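Local coordinates for protein probable amidase (Thermus thermophilus, PDB 2DC0) that is a probable amidase of the amidase family, with a large mixed beta sheet packed between helices, at residues R14-A19 with A51-L56; V240-L245 with V271-L276; G280-Y285 with L384-S389. All blocks are in the same frame, centred on the assembly; numbering follows the deposited sequence.

Interaction 1. Residues R14-A19 with A51-L56; sequences RTTPLA and ALTEEL
Leu52 meets Pro17 through its CB, which lies 4.1 Å from Pro17 CB. The Leu52 side chain also packs on Arg62 and His66.

Thr53, next in the helix, carries the centre of the contact. Thr53 CA and Pro17 CA, 5.3 Å apart, are the closest pair of CA atoms between the segments. The Pro17 ring lies across the Thr53 side chain, and Pro17 CD comes 3.4 Å from Thr53 OG1. With chi1 -63°, OG1 is anti to its own carbonyl carbon and beside the backbone N. From there it bonds back to Ala49 O, one turn earlier in helix 42-57. The same oxygen accepts a weak hydrogen bond from Leu18 N at 3.1 Å, bent to 134° at the hydrogen. The methyl CG2 takes the other branch and touches Thr16 CB at 3.9 Å.

Leu56 follows one turn after Leu52. Its CD2 reaches Pro17 CD at 4.1 Å, so the ring of Pro17 touches Leu52, Thr53 and Leu56. Leu10 of helix 3-11 packs on Pro17 as well.

The facing segment is the start of helix 17-30. Thr16 is its N-cap, and Thr16 OG1 accepts from Ala19 N at 3.2 Å in a capping bond of 157°. Pro17 takes the first helical position, where a residue lacking an N-H costs the helix no bond.

The first turn of a helix has N-H groups without a backbone acceptor in that helix. Here the Thr16 hydroxyl serves one, and Thr53 of the neighbouring helix offers another a weak acceptor. Packing, mostly of the Pro17 ring, makes up most of the remainder.

Interaction 2. Residues V240-L245 with V271-L276; sequences VPLDFL and VREVSL
Asp243 reaches from the first turn of helix 242-245 to Leu276 N and the Ser275 hydroxyl. Asp243 OD1 accepts from Leu276 N at 3.0 Å, nearly straight at 173°, on its syn lone pair. Asp243 OD2 accepts from Ser275 OG at 2.8 Å, also on the syn side but 23° out of the carboxylate plane.

Leu276 CD2 sits over one face of the Phe244 ring, offset toward the rim. The Leu242 and Glu273 side chains cross at about a right angle, with Leu242 CD1 3.6 Å from Glu273 CG.

The backbones set these groups in place. Val240 and Glu273 form a parallel bridge: Val240 N bonds Arg272 O at 2.8 Å, and Val274 N bonds Val240 O at 2.9 Å. Pro241 centres an inverse gamma turn into the helix. A water accepts from Asp243 N and donates to Glu273 OE2 and Val274 O.

Farther out, Phe257 and Leu261 of helix 251-263 cover Val240. That helix links the two parallel strands as a beta-alpha-beta crossover. Leu341 and Ala344 of helix 324-345 pack on Leu276.

Neutral donors at both Asp243 oxygens would tend to stabilise its negative charge; the nearby Glu273 carboxylate, not in contact, would act the other way.

Interaction 3. Residues G280-Y285 with L384-S389; sequences GVYEVY and LTLPFS
Tyr285 N donates to Val281 O at 3.0 Å, a backbone bond in the first turn of helix 281-296. It keeps Val281 and Tyr285 one turn apart, both facing Leu386.

The Leu386 side chain touches both. Its CG stands between its own backbone N and carbonyl carbon (chi1 69°), and the two methyls divide the work. Leu386 CD1 passes alongside Val281 and touches Val281 CG2 at 3.6 Å. Leu386 CD1 also meets Tyr285 CB at 3.8 Å. Leu386 CD2 lies 3.8 Å from Tyr285 CD2 and as far from Tyr282 CD1. The Leu386 and Tyr282 side chains cross at about a right angle. Leu386 CB sits over one face of the Tyr285 ring, 4.0 Å from the centroid and 14° off the ring normal. This is a CH-pi contact, shifted toward the ring rim.

The contact joins two helices that are nearly a hundred residues apart in the chain. The long helix 281-296 packs here on the short helix 386-390. The short helix leads to strand 395-403 of the mixed sheet at the core of the amidase fold. Pro387, in that short helix, adds a looser touch: Pro387 CG is 4.4 Å from Val281 CG2.

Residues of helix 377-382 close in on the tyrosines. Glu379 and Ile382 pack on Tyr282, whose OH has a weak hydrogen bond with Arg378. Tyr285 also touches Thr168, and the Ser389 hydroxyl is hydrogen-bonded to Thr168 O.

Overall arrangement
The three contacts come in series along the chain. Interaction 1 lies on the opposite side of the chain's centre from the other two. Its centre is 49 Å from that of interaction 2 and 45 Å from that of interaction 3. It joins helices 17-30 and 42-57, which precede and follow strand 37-40 in the chain. That strand is an outermost strand of the main sheet. Interaction 2 sits at the other edge, on strand 270-273. Interactions 2 and 3 are neighbours, with centres 16 Å apart, and helix 281-296 follows strand 270-273. Leu245 packs on Leu384 and Phe244 on Pro387, so interactions 2 and 3 touch through apolar side chains on the same side of the chain's centre.

Interaction 1. Residues R14-A19 with A51-L56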
loop_
_atom_site.group_PDB
_atom_site.type_symbol
_atom_site.label_atom_id
_atom_site.label_comp_id
_atom_site.label_asym_id
_atom_site.label_seq_id
_atom_site.Cartn_x
_atom_site.Cartn_y
_atom_site.Cartn_z
ATOM N N ARG A 14 22.593 -20.803 35.703
ATOM C CA ARG A 14 23.938 -21.110 35.226
ATOM C C ARG A 14 24.716 -19.833 34.905
ATOM O O ARG A 14 25.902 -19.882 34.589
ATOM C CB ARG A 14 23.879 -22.008 33.987
ATOM C CG ARG A 14 23.222 -23.364 34.227
ATOM C CD ARG A 14 23.111 -24.156 32.933
ATOM N NE ARG A 14 22.404 -25.423 33.107
ATOM C CZ ARG A 14 22.860 -26.447 33.824
ATOM N NH1 ARG A 14 24.031 -26.360 34.444
ATOM N NH2 ARG A 14 22.145 -27.562 33.918
ATOM N N THR A 15 24.039 -18.692 34.983
ATOM C CA THR A 15 24.682 -17.407 34.719
ATOM C C THR A 15 23.846 -16.296 35.346
ATOM O O THR A 15 22.761 -16.556 35.863
ATOM C CB THR A 15 24.828 -17.143 33.193
ATOM O OG1 THR A 15 25.761 -16.077 32.978
ATOM C CG2 THR A 15 23.484 -16.745 32.586
ATOM N N THR A 16 24.355 -15.068 35.299
ATOM C CA THR A 16 23.653 -13.910 35.848
ATOM C C THR A 16 23.760 -12.721 34.897
ATOM O O THR A 16 24.609 -12.704 34.007
ATOM C CB THR A 16 24.255 -13.464 37.200
ATOM O OG1 THR A 16 25.606 -13.029 36.999
ATOM C CG2 THR A 16 24.238 -14.614 38.205
ATOM N N PRO A 17 22.900 -11.708 35.080
ATOM C CA PRO A 17 22.918 -10.515 34.231
ATOM C C PRO A 17 24.292 -9.866 34.269
ATOM O O PRO A 17 24.794 -9.381 33.257
ATOM C CB PRO A 17 21.849 -9.631 34.863
ATOM C CG PRO A 17 20.859 -10.636 35.369
ATOM C CD PRO A 17 21.766 -11.657 36.020
ATOM N N LEU A 18 24.897 -9.861 35.450
ATOM C CA LEU A 18 26.219 -9.281 35.628
ATOM C C LEU A 18 27.246 -10.017 34.770
ATOM O O LEU A 18 28.088 -9.390 34.125
ATOM C CB LEU A 18 26.621 -9.346 37.103
ATOM C CG LEU A 18 27.978 -8.730 37.442
ATOM C CD1 LEU A 18 27.971 -7.246 37.106
ATOM C CD2 LEU A 18 28.279 -8.942 38.915
ATOM N N ALA A 19 27.170 -11.346 34.753
ATOM C CA ALA A 19 28.100 -12.155 33.963
ATOM C C ALA A 19 27.875 -11.952 32.465
ATOM O O ALA A 19 28.828 -11.897 31.688
ATOM C CB ALA A 19 27.946 -13.642 34.317
ATOM N N ALA A 51 21.676 -4.494 39.860
ATOM C CA ALA A 51 20.282 -4.436 40.275
ATOM C C ALA A 51 19.480 -5.591 39.685
ATOM O O ALA A 51 18.693 -6.235 40.383
ATOM C CB ALA A 51 19.666 -3.099 39.850
ATOM N N LEU A 52 19.673 -5.851 38.395
ATOM C CA LEU A 52 18.955 -6.931 37.730
ATOM C C LEU A 52 19.374 -8.293 38.263
ATOM O O LEU A 52 18.563 -9.212 38.329
ATOM C CB LEU A 52 19.187 -6.875 36.216
ATOM C CG LEU A 52 18.563 -5.667 35.505
ATOM C CD1 LEU A 52 18.985 -5.653 34.042
ATOM C CD2 LEU A 52 17.045 -5.715 35.636
ATOM N N THR A 53 20.642 -8.416 38.641
ATOM C CA THR A 53 21.160 -9.671 39.169
ATOM C C THR A 53 20.505 -9.992 40.512
ATOM O O THR A 53 20.031 -11.109 40.735
ATOM C CB THR A 53 22.688 -9.600 39.355
ATOM O OG1 THR A 53 23.314 -9.411 38.080
ATOM C CG2 THR A 53 23.216 -10.884 39.989
ATOM N N GLU A 54 20.475 -9.007 41.402
ATOM C CA GLU A 54 19.880 -9.196 42.717
ATOM C C GLU A 54 18.379 -9.469 42.610
ATOM O O GLU A 54 17.848 -10.327 43.317
ATOM C CB GLU A 54 20.141 -7.963 43.589
ATOM C CG GLU A 54 19.788 -8.139 45.057
ATOM C CD GLU A 54 20.347 -9.425 45.643
ATOM O OE1 GLU A 54 21.514 -9.767 45.351
ATOM O OE2 GLU A 54 19.621 -10.091 46.407
ATOM N N GLU A 55 17.693 -8.746 41.727
ATOM C CA GLU A 55 16.257 -8.946 41.544
ATOM C C GLU A 55 15.968 -10.387 41.134
ATOM O O GLU A 55 15.060 -11.024 41.665
ATOM C CB GLU A 55 15.708 -7.980 40.486
ATOM C CG GLU A 55 15.370 -6.600 41.033
ATOM C CD GLU A 55 14.996 -5.597 39.953
ATOM O OE1 GLU A 55 14.475 -6.010 38.895
ATOM O OE2 GLU A 55 15.212 -4.383 40.166
ATOM N N LEU A 56 16.757 -10.899 40.195
ATOM C CA LEU A 56 16.587 -12.264 39.723
ATOM C C LEU A 56 16.821 -13.269 40.844
ATOM O O LEU A 56 16.103 -14.261 40.961
ATOM C CB LEU A 56 17.553 -12.548 38.570
ATOM C CG LEU A 56 17.424 -13.904 37.864
ATOM C CD1 LEU A 56 16.013 -14.077 37.322
ATOM C CD2 LEU A 56 18.442 -13.980 36.737
#

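Interaction 2. Residues V240-L245 with V271-L276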
loop_
_atom_site.group_PDB
_atom_site.type_symbol
_atom_site.label_atom_id
_atom_site.label_comp_id
_atom_site.label_asym_id
_atom_site.label_seq_id
_atom_site.Cartn_x
_atom_site.Cartn_y
_atom_site.Cartn_z
ATOM N N VAL A 240 10.426 -16.896 -7.038
ATOM C CA VAL A 240 11.693 -16.247 -7.358
ATOM C C VAL A 240 11.472 -15.279 -8.517
ATOM O O VAL A 240 11.109 -15.692 -9.619
ATOM C CB VAL A 240 12.763 -17.304 -7.745
ATOM C CG1 VAL A 240 14.060 -16.626 -8.139
ATOM C CG2 VAL A 240 12.997 -18.249 -6.571
ATOM N N PRO A 241 11.674 -13.971 -8.273
ATOM C CA PRO A 241 11.496 -12.927 -9.285
ATOM C C PRO A 241 12.709 -12.790 -10.193
ATOM O O PRO A 241 13.456 -11.811 -10.115
ATOM C CB PRO A 241 11.238 -11.685 -8.441
ATOM C CG PRO A 241 12.138 -11.914 -7.261
ATOM C CD PRO A 241 11.929 -13.381 -6.945
ATOM N N LEU A 242 12.888 -13.778 -11.065
ATOM C CA LEU A 242 14.020 -13.796 -11.983
ATOM C C LEU A 242 14.154 -12.549 -12.853
ATOM O O LEU A 242 15.264 -12.047 -13.034
ATOM C CB LEU A 242 13.951 -15.057 -12.854
ATOM C CG LEU A 242 14.109 -16.369 -12.065
ATOM C CD1 LEU A 242 14.046 -17.561 -13.018
ATOM C CD2 LEU A 242 15.437 -16.371 -11.318
ATOM N N ASP A 243 13.042 -12.040 -13.386
ATOM C CA ASP A 243 13.125 -10.853 -14.230
ATOM C C ASP A 243 13.667 -9.657 -13.441
ATOM O O ASP A 243 14.500 -8.897 -13.942
ATOM C CB ASP A 243 11.764 -10.539 -14.913
ATOM C CG ASP A 243 10.606 -10.313 -13.931
ATOM O OD1 ASP A 243 10.750 -10.541 -12.712
ATOM O OD2 ASP A 243 9.524 -9.907 -14.406
ATOM N N PHE A 244 13.230 -9.517 -12.192
ATOM C CA PHE A 244 13.702 -8.435 -11.334
ATOM C C PHE A 244 15.200 -8.584 -11.045
ATOM O O PHE A 244 15.939 -7.596 -10.989
ATOM C CB PHE A 244 12.939 -8.442 -10.008
ATOM C CG PHE A 244 13.405 -7.398 -9.034
ATOM C CD1 PHE A 244 13.125 -6.054 -9.247
ATOM C CD2 PHE A 244 14.149 -7.758 -7.913
ATOM C CE1 PHE A 244 13.581 -5.079 -8.355
ATOM C CE2 PHE A 244 14.614 -6.793 -7.013
ATOM C CZ PHE A 244 14.329 -5.455 -7.236
ATOM N N LEU A 245 15.646 -9.823 -10.864
ATOM C CA LEU A 245 17.054 -10.101 -10.546
ATOM C C LEU A 245 17.996 -10.106 -11.742
ATOM O O LEU A 245 19.215 -10.012 -11.587
ATOM C CB LEU A 245 17.165 -11.448 -9.829
ATOM C CG LEU A 245 16.514 -11.548 -8.447
ATOM C CD1 LEU A 245 16.563 -12.993 -7.966
ATOM C CD2 LEU A 245 17.236 -10.631 -7.470
ATOM N N VAL A 271 9.865 -24.456 -5.943
ATOM C CA VAL A 271 10.375 -23.182 -6.425
ATOM C C VAL A 271 9.649 -22.777 -7.702
ATOM O O VAL A 271 9.670 -23.511 -8.691
ATOM C CB VAL A 271 11.882 -23.269 -6.736
ATOM C CG1 VAL A 271 12.392 -21.924 -7.223
ATOM C CG2 VAL A 271 12.644 -23.717 -5.490
ATOM N N ARG A 272 9.011 -21.612 -7.681
ATOM C CA ARG A 272 8.291 -21.126 -8.851
ATOM C C ARG A 272 8.788 -19.750 -9.257
ATOM O O ARG A 272 8.988 -18.877 -8.412
ATOM C CB ARG A 272 6.787 -21.035 -8.569
ATOM C CG ARG A 272 6.115 -22.356 -8.209
ATOM C CD ARG A 272 4.619 -22.152 -7.938
ATOM N NE ARG A 272 3.984 -23.362 -7.416
ATOM C CZ ARG A 272 2.709 -23.445 -7.045
ATOM N NH1 ARG A 272 1.917 -22.384 -7.138
ATOM N NH2 ARG A 272 2.228 -24.592 -6.576
ATOM N N GLU A 273 9.000 -19.560 -10.553
ATOM C CA GLU A 273 9.429 -18.262 -11.040
ATOM C C GLU A 273 8.214 -17.350 -10.982
ATOM O O GLU A 273 7.099 -17.790 -11.258
ATOM C CB GLU A 273 9.903 -18.333 -12.494
ATOM C CG GLU A 273 10.464 -16.998 -12.972
ATOM C CD GLU A 273 10.719 -16.947 -14.463
ATOM O OE1 GLU A 273 10.906 -18.014 -15.087
ATOM O OE2 GLU A 273 10.752 -15.825 -15.007
ATOM N N VAL A 274 8.427 -16.092 -10.608
ATOM C CA VAL A 274 7.346 -15.111 -10.555
ATOM C C VAL A 274 7.859 -13.855 -11.243
ATOM O O VAL A 274 9.069 -13.676 -11.387
ATOM C CB VAL A 274 6.935 -14.733 -9.098
ATOM C CG1 VAL A 274 6.409 -15.955 -8.358
ATOM C CG2 VAL A 274 8.114 -14.114 -8.365
ATOM N N SER A 275 6.944 -12.992 -11.672
ATOM C CA SER A 275 7.327 -11.749 -12.338
ATOM C C SER A 275 7.171 -10.559 -11.394
ATOM O O SER A 275 6.124 -10.387 -10.771
ATOM C CB SER A 275 6.469 -11.524 -13.588
ATOM O OG SER A 275 6.752 -10.259 -14.175
ATOM N N LEU A 276 8.205 -9.753 -11.292
ATOM C CA LEU A 276 8.238 -8.564 -10.448
ATOM C C LEU A 276 9.058 -7.455 -11.099
ATOM O O LEU A 276 10.140 -7.132 -10.621
ATOM C CB LEU A 276 8.462 -8.957 -8.987
ATOM C CG LEU A 276 8.569 -7.807 -7.982
ATOM C CD1 LEU A 276 7.339 -7.783 -7.088
ATOM C CD2 LEU A 276 9.834 -7.957 -7.154
HETATM O O HOH W 1 10.568 -13.487 -13.647
#

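Interaction 3. Residues G280-Y285 with L384-S389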
loop_
_atom_site.group_PDB
_atom_site.type_symbol
_atom_site.label_atom_id
_atom_site.label_comp_id
_atom_site.label_asym_id
_atom_site.label_seq_id
_atom_site.Cartn_x
_atom_site.Cartn_y
_atom_site.Cartn_z
ATOM N N GLY A 280 11.657 1.297 -12.694
ATOM C CA GLY A 280 11.782 2.630 -12.133
ATOM C C GLY A 280 11.658 2.709 -10.619
ATOM O O GLY A 280 11.645 3.803 -10.059
ATOM N N VAL A 281 11.597 1.563 -9.948
ATOM C CA VAL A 281 11.435 1.552 -8.498
ATOM C C VAL A 281 12.582 2.235 -7.759
ATOM O O VAL A 281 12.376 2.849 -6.713
ATOM C CB VAL A 281 11.265 0.103 -7.958
ATOM C CG1 VAL A 281 12.576 -0.677 -8.083
ATOM C CG2 VAL A 281 10.796 0.146 -6.509
ATOM N N TYR A 282 13.788 2.121 -8.299
ATOM C CA TYR A 282 14.949 2.751 -7.689
ATOM C C TYR A 282 14.746 4.272 -7.593
ATOM O O TYR A 282 14.903 4.861 -6.518
ATOM C CB TYR A 282 16.193 2.443 -8.520
ATOM C CG TYR A 282 17.435 3.109 -8.003
ATOM C CD1 TYR A 282 18.050 2.667 -6.836
ATOM C CD2 TYR A 282 17.999 4.189 -8.684
ATOM C CE1 TYR A 282 19.198 3.278 -6.361
ATOM C CE2 TYR A 282 19.146 4.810 -8.217
ATOM C CZ TYR A 282 19.742 4.347 -7.056
ATOM O OH TYR A 282 20.898 4.940 -6.603
ATOM N N GLU A 283 14.391 4.896 -8.716
ATOM C CA GLU A 283 14.160 6.344 -8.774
ATOM C C GLU A 283 12.999 6.773 -7.872
ATOM O O GLU A 283 13.100 7.775 -7.169
ATOM C CB GLU A 283 13.834 6.794 -10.204
ATOM C CG GLU A 283 14.818 6.403 -11.288
ATOM C CD GLU A 283 14.259 6.687 -12.691
ATOM O OE1 GLU A 283 14.053 7.880 -13.028
ATOM O OE2 GLU A 283 14.010 5.716 -13.450
ATOM N N VAL A 284 11.898 6.019 -7.909
ATOM C CA VAL A 284 10.725 6.328 -7.094
ATOM C C VAL A 284 11.108 6.379 -5.619
ATOM O O VAL A 284 10.810 7.348 -4.918
ATOM C CB VAL A 284 9.598 5.268 -7.279
ATOM C CG1 VAL A 284 8.463 5.528 -6.293
ATOM C CG2 VAL A 284 9.060 5.316 -8.705
ATOM N N TYR A 285 11.774 5.324 -5.161
ATOM C CA TYR A 285 12.216 5.222 -3.775
ATOM C C TYR A 285 13.118 6.398 -3.406
ATOM O O TYR A 285 12.913 7.081 -2.397
ATOM C CB TYR A 285 12.990 3.910 -3.564
ATOM C CG TYR A 285 13.724 3.861 -2.244
ATOM C CD1 TYR A 285 13.072 3.484 -1.070
ATOM C CD2 TYR A 285 15.050 4.291 -2.152
ATOM C CE1 TYR A 285 13.723 3.549 0.162
ATOM C CE2 TYR A 285 15.704 4.359 -0.925
ATOM C CZ TYR A 285 15.034 3.994 0.226
ATOM O OH TYR A 285 15.651 4.126 1.447
ATOM N N LEU A 384 18.061 -4.299 -4.477
ATOM C CA LEU A 384 17.515 -5.589 -4.066
ATOM C C LEU A 384 16.612 -5.519 -2.834
ATOM O O LEU A 384 15.680 -6.310 -2.687
ATOM C CB LEU A 384 18.652 -6.573 -3.785
ATOM C CG LEU A 384 19.540 -6.893 -4.988
ATOM C CD1 LEU A 384 20.663 -7.817 -4.559
ATOM C CD2 LEU A 384 18.706 -7.518 -6.093
ATOM N N THR A 385 16.880 -4.568 -1.954
ATOM C CA THR A 385 16.104 -4.447 -0.729
ATOM C C THR A 385 15.012 -3.383 -0.692
ATOM O O THR A 385 13.940 -3.608 -0.125
ATOM C CB THR A 385 17.042 -4.199 0.462
ATOM O OG1 THR A 385 17.939 -3.125 0.147
ATOM C CG2 THR A 385 17.858 -5.454 0.764
ATOM N N LEU A 386 15.261 -2.235 -1.306
ATOM C CA LEU A 386 14.300 -1.140 -1.247
ATOM C C LEU A 386 12.828 -1.380 -1.612
ATOM O O LEU A 386 11.945 -0.749 -1.038
ATOM C CB LEU A 386 14.850 0.061 -2.041
ATOM C CG LEU A 386 14.977 0.008 -3.574
ATOM C CD1 LEU A 386 13.613 0.227 -4.203
ATOM C CD2 LEU A 386 15.946 1.114 -4.039
ATOM N N PRO A 387 12.534 -2.298 -2.547
ATOM C CA PRO A 387 11.122 -2.512 -2.897
ATOM C C PRO A 387 10.234 -2.942 -1.734
ATOM O O PRO A 387 9.105 -2.475 -1.593
ATOM C CB PRO A 387 11.189 -3.601 -3.972
ATOM C CG PRO A 387 12.559 -3.421 -4.570
ATOM C CD PRO A 387 13.404 -3.181 -3.343
ATOM N N PHE A 388 10.759 -3.822 -0.892
ATOM C CA PHE A 388 9.994 -4.366 0.218
ATOM C C PHE A 388 9.786 -3.415 1.395
ATOM O O PHE A 388 8.782 -3.516 2.106
ATOM C CB PHE A 388 10.655 -5.685 0.612
ATOM C CG PHE A 388 11.020 -6.514 -0.587
ATOM C CD1 PHE A 388 10.021 -6.997 -1.434
ATOM C CD2 PHE A 388 12.350 -6.689 -0.955
ATOM C CE1 PHE A 388 10.339 -7.630 -2.633
ATOM C CE2 PHE A 388 12.683 -7.321 -2.155
ATOM C CZ PHE A 388 11.675 -7.791 -2.998
ATOM N N SER A 389 10.717 -2.488 1.591
ATOM C CA SER A 389 10.574 -1.501 2.649
ATOM C C SER A 389 9.691 -0.389 2.070
ATOM O O SER A 389 8.823 0.153 2.755
ATOM C CB SER A 389 11.940 -0.945 3.067
ATOM O OG SER A 389 12.723 -0.610 1.938
#